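SloR (Streptococcus mutans, PDB 5CVI) probably acts as a homodimeric, manganese-responsive transcription factor of the DtxR/MntR family, binding DNA and transition metal ions. Local coordinates at residues 2-10 against 41-51. Residues are numbered along the deposited sequence; the frame is centred on the assembly and turned at random.
Sequences TPNKEDYLK and MVKKLLLEDLV. With ZN (zinc ion), chain H.
Asn4 O lies 4.0 Å from the selenium of Met41, a selenomethionine, where the N-terminal arm and first helix of the winged helix-turn-helix DNA-binding domain pack on the end of helix 35-47, probably the recognition helix by analogy with other DtxR-family regulators. Lys5 rests its CB on Met41 CB, and its aliphatic chain crosses that of Lys44 at about a right angle, CD resting 3.6 Å from Lys44 CB. The chain, bent at chi4, ends beside Glu48, with a long salt bridge from NZ to OE1, 3.7 Å. Asp7 OD1 binds the zinc ion together with Glu99, Glu102 and His103, tying this N-terminal segment to the metal-binding domain. Tyr8 swings its ring toward helix 35-47, CG anti to the backbone N (chi1 -177°), and Val42 CG2 sits over one face in a CH-pi contact, 3.6 Å from the centroid of the Tyr8 ring and 15° off the normal. The Tyr8 hydroxyl hydrogen-bonds to Asn24. Leu9 and Leu45 run past each other in opposite directions, Leu9 CD1 against both Leu45 methyls; Leu45 CD1 also meets Lys5 O and Tyr8 CD2, while its CD2 packs on Lys5 CB. Leu9 CD2 lies 4.0 Å from CB of Leu50, whose backbone N bonds to Leu45 O in the Schellman motif that ends the helix. Leu9 CD1 also touches Val51 CG1 at 4.0 Å, where the first strand of the wing begins.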
ATOM      1  N   THR B   2      13.604  -2.687  -1.444  1.00 90.72           N
ATOM      2  CA  THR B   2      14.617  -3.201  -0.524  1.00 86.56           C
ATOM      3  C   THR B   2      13.987  -3.829   0.718  1.00 82.85           C
ATOM      4  O   THR B   2      13.297  -3.149   1.481  1.00 84.63           O
ATOM      5  CB  THR B   2      15.595  -2.097  -0.074  1.00 81.42           C
ATOM      6  OG1 THR B   2      16.224  -1.510  -1.220  1.00 86.89           O
ATOM      7  CG2 THR B   2      16.662  -2.672   0.849  1.00 70.25           C
ATOM      8  N   PRO B   3      14.224  -5.133   0.926  1.00 73.28           N
ATOM      9  CA  PRO B   3      13.709  -5.826   2.113  1.00 61.15           C
ATOM     10  C   PRO B   3      14.368  -5.280   3.372  1.00 54.02           C
ATOM     11  O   PRO B   3      15.594  -5.172   3.406  1.00 54.58           O
ATOM     12  CB  PRO B   3      14.145  -7.281   1.891  1.00 56.88           C
ATOM     13  CG  PRO B   3      14.478  -7.384   0.438  1.00 57.89           C
ATOM     14  CD  PRO B   3      14.987  -6.035   0.048  1.00 65.90           C
ATOM     15  N   ASN B   4      13.580  -4.936   4.387  1.00 51.70           N
ATOM     16  CA  ASN B   4      14.157  -4.442   5.632  1.00 52.89           C
ATOM     17  C   ASN B   4      14.585  -5.587   6.546  1.00 41.56           C
ATOM     18  O   ASN B   4      14.398  -6.757   6.215  1.00 31.32           O
ATOM     19  CB  ASN B   4      13.195  -3.499   6.363  1.00 52.48           C
ATOM     20  CG  ASN B   4      12.146  -4.241   7.163  1.00 47.58           C
ATOM     21  OD1 ASN B   4      11.557  -5.208   6.685  1.00 50.94           O
ATOM     22  ND2 ASN B   4      11.915  -3.799   8.393  1.00 42.31           N
ATOM     23  N   LYS B   5      15.157  -5.239   7.693  1.00 37.56           N
ATOM     24  CA  LYS B   5      15.662  -6.220   8.649  1.00 31.79           C
ATOM     25  C   LYS B   5      14.628  -7.266   9.066  1.00 28.18           C
ATOM     26  O   LYS B   5      14.973  -8.419   9.316  1.00 25.22           O
ATOM     27  CB  LYS B   5      16.217  -5.508   9.888  1.00 27.85           C
ATOM     28  CG  LYS B   5      15.338  -4.374  10.387  1.00 35.21           C
ATOM     29  CD  LYS B   5      15.934  -3.675  11.599  1.00 41.14           C
ATOM     30  CE  LYS B   5      15.332  -2.291  11.786  1.00 46.29           C
ATOM     31  NZ  LYS B   5      13.840  -2.302  11.733  1.00 47.20           N
ATOM     32  N   GLU B   6      13.366  -6.859   9.136  1.00 28.54           N
ATOM     33  CA  GLU B   6      12.311  -7.706   9.692  1.00 34.96           C
ATOM     34  C   GLU B   6      12.086  -9.010   8.917  1.00 33.52           C
ATOM     35  O   GLU B   6      11.685 -10.023   9.496  1.00 29.69           O
ATOM     36  CB  GLU B   6      11.004  -6.911   9.821  1.00 35.72           C
ATOM     37  CG  GLU B   6      11.105  -5.720  10.766  1.00 37.04           C
ATOM     38  CD  GLU B   6       9.815  -4.924  10.865  1.00 48.39           C
ATOM     39  OE1 GLU B   6       8.841  -5.273  10.165  1.00 47.41           O
ATOM     40  OE2 GLU B   6       9.778  -3.947  11.643  1.00 58.17           O
ATOM     41  N   ASP B   7      12.361  -8.982   7.618  1.00 29.04           N
ATOM     42  CA  ASP B   7      12.154 -10.148   6.761  1.00 23.29           C
ATOM     43  C   ASP B   7      13.035 -11.329   7.156  1.00 22.42           C
ATOM     44  O   ASP B   7      12.750 -12.474   6.810  1.00 22.62           O
ATOM     45  CB  ASP B   7      12.386  -9.781   5.297  1.00 24.87           C
ATOM     46  CG  ASP B   7      11.366  -8.792   4.783  1.00 27.73           C
ATOM     47  OD1 ASP B   7      10.240  -8.778   5.321  1.00 35.92           O
ATOM     48  OD2 ASP B   7      11.690  -8.028   3.850  1.00 33.08           O
ATOM     49  N   TYR B   8      14.106 -11.039   7.885  1.00 21.74           N
ATOM     50  CA  TYR B   8      14.975 -12.076   8.420  1.00 22.59           C
ATOM     51  C   TYR B   8      14.201 -12.927   9.423  1.00 20.58           C
ATOM     52  O   TYR B   8      14.431 -14.128   9.543  1.00 24.63           O
ATOM     53  CB  TYR B   8      16.206 -11.443   9.076  1.00 20.77           C
ATOM     54  CG  TYR B   8      17.216 -12.432   9.607  1.00 32.23           C
ATOM     55  CD1 TYR B   8      18.149 -13.023   8.766  1.00 31.59           C
ATOM     56  CD2 TYR B   8      17.247 -12.764  10.955  1.00 32.35           C
ATOM     57  CE1 TYR B   8      19.081 -13.926   9.252  1.00 20.96           C
ATOM     58  CE2 TYR B   8      18.172 -13.664  11.448  1.00 33.47           C
ATOM     59  CZ  TYR B   8      19.087 -14.242  10.594  1.00 34.54           C
ATOM     60  OH  TYR B   8      20.011 -15.137  11.085  1.00 20.84           O
ATOM     61  N   LEU B   9      13.270 -12.298  10.131  1.00 22.85           N
ATOM     62  CA  LEU B   9      12.459 -12.998  11.120  1.00 25.18           C
ATOM     63  C   LEU B   9      11.560 -14.059  10.488  1.00 28.13           C
ATOM     64  O   LEU B   9      11.367 -15.135  11.054  1.00 20.84           O
ATOM     65  CB  LEU B   9      11.629 -12.006  11.940  1.00 20.00           C
ATOM     66  CG  LEU B   9      12.358 -11.307  13.092  1.00 30.84           C
ATOM     67  CD1 LEU B   9      13.716 -10.796  12.647  1.00 32.14           C
ATOM     68  CD2 LEU B   9      11.514 -10.164  13.639  1.00 33.66           C
ATOM     69  N   LYS B  10      11.018 -13.758   9.312  1.00 21.32           N
ATOM     70  CA  LYS B  10      10.125 -14.689   8.626  1.00 24.71           C
ATOM     71  C   LYS B  10      10.858 -15.925   8.110  1.00 28.29           C
ATOM     72  O   LYS B  10      10.307 -17.024   8.104  1.00 28.66           O
ATOM     73  CB  LYS B  10       9.376 -13.994   7.482  1.00 23.14           C
ATOM     74  CG  LYS B  10       8.281 -13.044   7.946  1.00 23.12           C
ATOM     75  CD  LYS B  10       7.355 -12.646   6.804  1.00 40.83           C
ATOM     76  CE  LYS B  10       8.077 -11.813   5.757  1.00 25.28           C
ATOM     77  NZ  LYS B  10       7.149 -11.380   4.673  1.00 37.20           N
HETATM   78  N   MSE B  41      21.478  -6.296   9.337  1.00 24.14           N
HETATM   79  CA  MSE B  41      20.085  -6.531   9.701  1.00 23.36           C
HETATM   80  C   MSE B  41      19.986  -7.317  11.007  1.00 27.09           C
HETATM   81  O   MSE B  41      19.235  -6.946  11.911  1.00 21.98           O
HETATM   82  CB  MSE B  41      19.346  -7.277   8.587  1.00 26.67           C
HETATM   83  CG  MSE B  41      19.447  -6.631   7.216  1.00 33.88           C
HETATM   84 SE   MSE B  41      18.320  -7.501   5.875  0.60 43.69          SE
HETATM   85  CE  MSE B  41      18.481  -9.333   6.511  1.00 30.14           C
ATOM     86  N   VAL B  42      20.740  -8.408  11.097  1.00 21.64           N
ATOM     87  CA  VAL B  42      20.760  -9.227  12.305  1.00 23.59           C
ATOM     88  C   VAL B  42      21.319  -8.432  13.481  1.00 27.42           C
ATOM     89  O   VAL B  42      20.898  -8.616  14.625  1.00 31.68           O
ATOM     90  CB  VAL B  42      21.584 -10.512  12.108  1.00 21.16           C
ATOM     91  CG1 VAL B  42      21.644 -11.314  13.398  1.00 20.62           C
ATOM     92  CG2 VAL B  42      20.995 -11.350  10.985  1.00 20.71           C
ATOM     93  N   LYS B  43      22.265  -7.546  13.187  1.00 23.40           N
ATOM     94  CA  LYS B  43      22.834  -6.657  14.194  1.00 24.52           C
ATOM     95  C   LYS B  43      21.742  -5.776  14.796  1.00 29.31           C
ATOM     96  O   LYS B  43      21.658  -5.621  16.014  1.00 27.41           O
ATOM     97  CB  LYS B  43      23.933  -5.795  13.569  1.00 26.88           C
ATOM     98  CG  LYS B  43      24.669  -4.872  14.532  1.00 31.50           C
ATOM     99  CD  LYS B  43      25.704  -4.039  13.775  1.00 41.96           C
ATOM    100  CE  LYS B  43      26.595  -3.232  14.706  1.00 49.59           C
ATOM    101  NZ  LYS B  43      27.693  -2.561  13.947  1.00 48.19           N
ATOM    102  N   LYS B  44      20.905  -5.209  13.934  1.00 23.63           N
ATOM    103  CA  LYS B  44      19.801  -4.366  14.378  1.00 25.68           C
ATOM    104  C   LYS B  44      18.751  -5.177  15.136  1.00 29.03           C
ATOM    105  O   LYS B  44      18.195  -4.714  16.129  1.00 34.46           O
ATOM    106  CB  LYS B  44      19.159  -3.646  13.186  1.00 24.87           C
ATOM    107  CG  LYS B  44      20.058  -2.607  12.522  1.00 40.65           C
ATOM    108  CD  LYS B  44      19.356  -1.931  11.348  1.00 41.71           C
ATOM    109  CE  LYS B  44      20.131  -0.716  10.849  1.00 38.96           C
ATOM    110  NZ  LYS B  44      21.514  -1.060  10.417  1.00 40.50           N
ATOM    111  N   LEU B  45      18.485  -6.389  14.661  1.00 31.14           N
ATOM    112  CA  LEU B  45      17.479  -7.254  15.271  1.00 30.39           C
ATOM    113  C   LEU B  45      17.866  -7.680  16.687  1.00 27.62           C
ATOM    114  O   LEU B  45      17.003  -7.879  17.541  1.00 21.53           O
ATOM    115  CB  LEU B  45      17.218  -8.476  14.383  1.00 24.93           C
ATOM    116  CG  LEU B  45      16.705  -8.150  12.978  1.00 23.19           C
ATOM    117  CD1 LEU B  45      16.651  -9.392  12.101  1.00 24.06           C
ATOM    118  CD2 LEU B  45      15.336  -7.487  13.045  1.00 20.95           C
ATOM    119  N   LEU B  46      19.166  -7.817  16.930  1.00 29.25           N
ATOM    120  CA  LEU B  46      19.664  -8.167  18.257  1.00 31.27           C
ATOM    121  C   LEU B  46      19.453  -7.025  19.249  1.00 29.35           C
ATOM    122  O   LEU B  46      19.082  -7.251  20.402  1.00 24.12           O
ATOM    123  CB  LEU B  46      21.144  -8.547  18.192  1.00 22.63           C
ATOM    124  CG  LEU B  46      21.488  -9.800  17.386  1.00 22.99           C
ATOM    125  CD1 LEU B  46      22.991  -9.952  17.230  1.00 25.75           C
ATOM    126  CD2 LEU B  46      20.895 -11.033  18.047  1.00 21.81           C
ATOM    127  N   LEU B  47      19.690  -5.800  18.786  1.00 29.62           N
ATOM    128  CA  LEU B  47      19.550  -4.610  19.618  1.00 35.30           C
ATOM    129  C   LEU B  47      18.093  -4.344  19.970  1.00 48.63           C
ATOM    130  O   LEU B  47      17.778  -3.868  21.065  1.00 59.42           O
ATOM    131  CB  LEU B  47      20.126  -3.395  18.895  1.00 30.83           C
ATOM    132  CG  LEU B  47      21.600  -3.483  18.504  1.00 32.82           C
ATOM    133  CD1 LEU B  47      22.013  -2.267  17.680  1.00 33.47           C
ATOM    134  CD2 LEU B  47      22.474  -3.613  19.746  1.00 28.28           C
ATOM    135  N   GLU B  48      17.206  -4.655  19.032  1.00 43.62           N
ATOM    136  CA  GLU B  48      15.783  -4.397  19.208  1.00 37.53           C
ATOM    137  C   GLU B  48      15.066  -5.610  19.795  1.00 30.24           C
ATOM    138  O   GLU B  48      13.838  -5.673  19.818  1.00 24.03           O
ATOM    139  CB  GLU B  48      15.160  -3.938  17.886  1.00 38.25           C
ATOM    140  CG  GLU B  48      15.692  -2.577  17.436  1.00 54.17           C
ATOM    141  CD  GLU B  48      15.503  -2.304  15.953  1.00 65.83           C
ATOM    142  OE1 GLU B  48      14.573  -2.877  15.345  1.00 73.31           O
ATOM    143  OE2 GLU B  48      16.294  -1.513  15.393  1.00 62.29           O
ATOM    144  N   ASP B  49      15.852  -6.570  20.274  1.00 31.87           N
ATOM    145  CA  ASP B  49      15.326  -7.705  21.029  1.00 40.13           C
ATOM    146  C   ASP B  49      14.359  -8.557  20.216  1.00 36.56           C
ATOM    147  O   ASP B  49      13.344  -9.021  20.732  1.00 36.99           O
ATOM    148  CB  ASP B  49      14.634  -7.214  22.303  1.00 46.74           C
ATOM    149  CG  ASP B  49      15.536  -6.350  23.160  1.00 54.52           C
ATOM    150  OD1 ASP B  49      16.745  -6.653  23.240  1.00 52.62           O
ATOM    151  OD2 ASP B  49      15.038  -5.365  23.746  1.00 60.38           O
ATOM    152  N   LEU B  50      14.680  -8.761  18.943  1.00 28.93           N
ATOM    153  CA  LEU B  50      13.827  -9.550  18.064  1.00 27.73           C
ATOM    154  C   LEU B  50      14.393 -10.955  17.856  1.00 29.52           C
ATOM    155  O   LEU B  50      13.663 -11.887  17.525  1.00 28.22           O
ATOM    156  CB  LEU B  50      13.627  -8.834  16.728  1.00 20.62           C
ATOM    157  CG  LEU B  50      12.838  -7.525  16.802  1.00 21.34           C
ATOM    158  CD1 LEU B  50      12.837  -6.816  15.455  1.00 21.51           C
ATOM    159  CD2 LEU B  50      11.414  -7.789  17.268  1.00 21.54           C
ATOM    160  N   VAL B  51      15.699 -11.095  18.057  1.00 30.86           N
ATOM    161  CA  VAL B  51      16.358 -12.393  17.958  1.00 29.42           C
ATOM    162  C   VAL B  51      17.472 -12.510  18.989  1.00 28.32           C
ATOM    163  O   VAL B  51      17.903 -11.513  19.570  1.00 24.00           O
ATOM    164  CB  VAL B  51      16.952 -12.632  16.553  1.00 30.76           C
ATOM    165  CG1 VAL B  51      15.855 -12.633  15.503  1.00 34.07           C
ATOM    166  CG2 VAL B  51      18.008 -11.586  16.234  1.00 28.75           C
TER
HETATM  167 ZN    ZN H 301       8.732  -7.645   4.644  1.00 23.52          ZN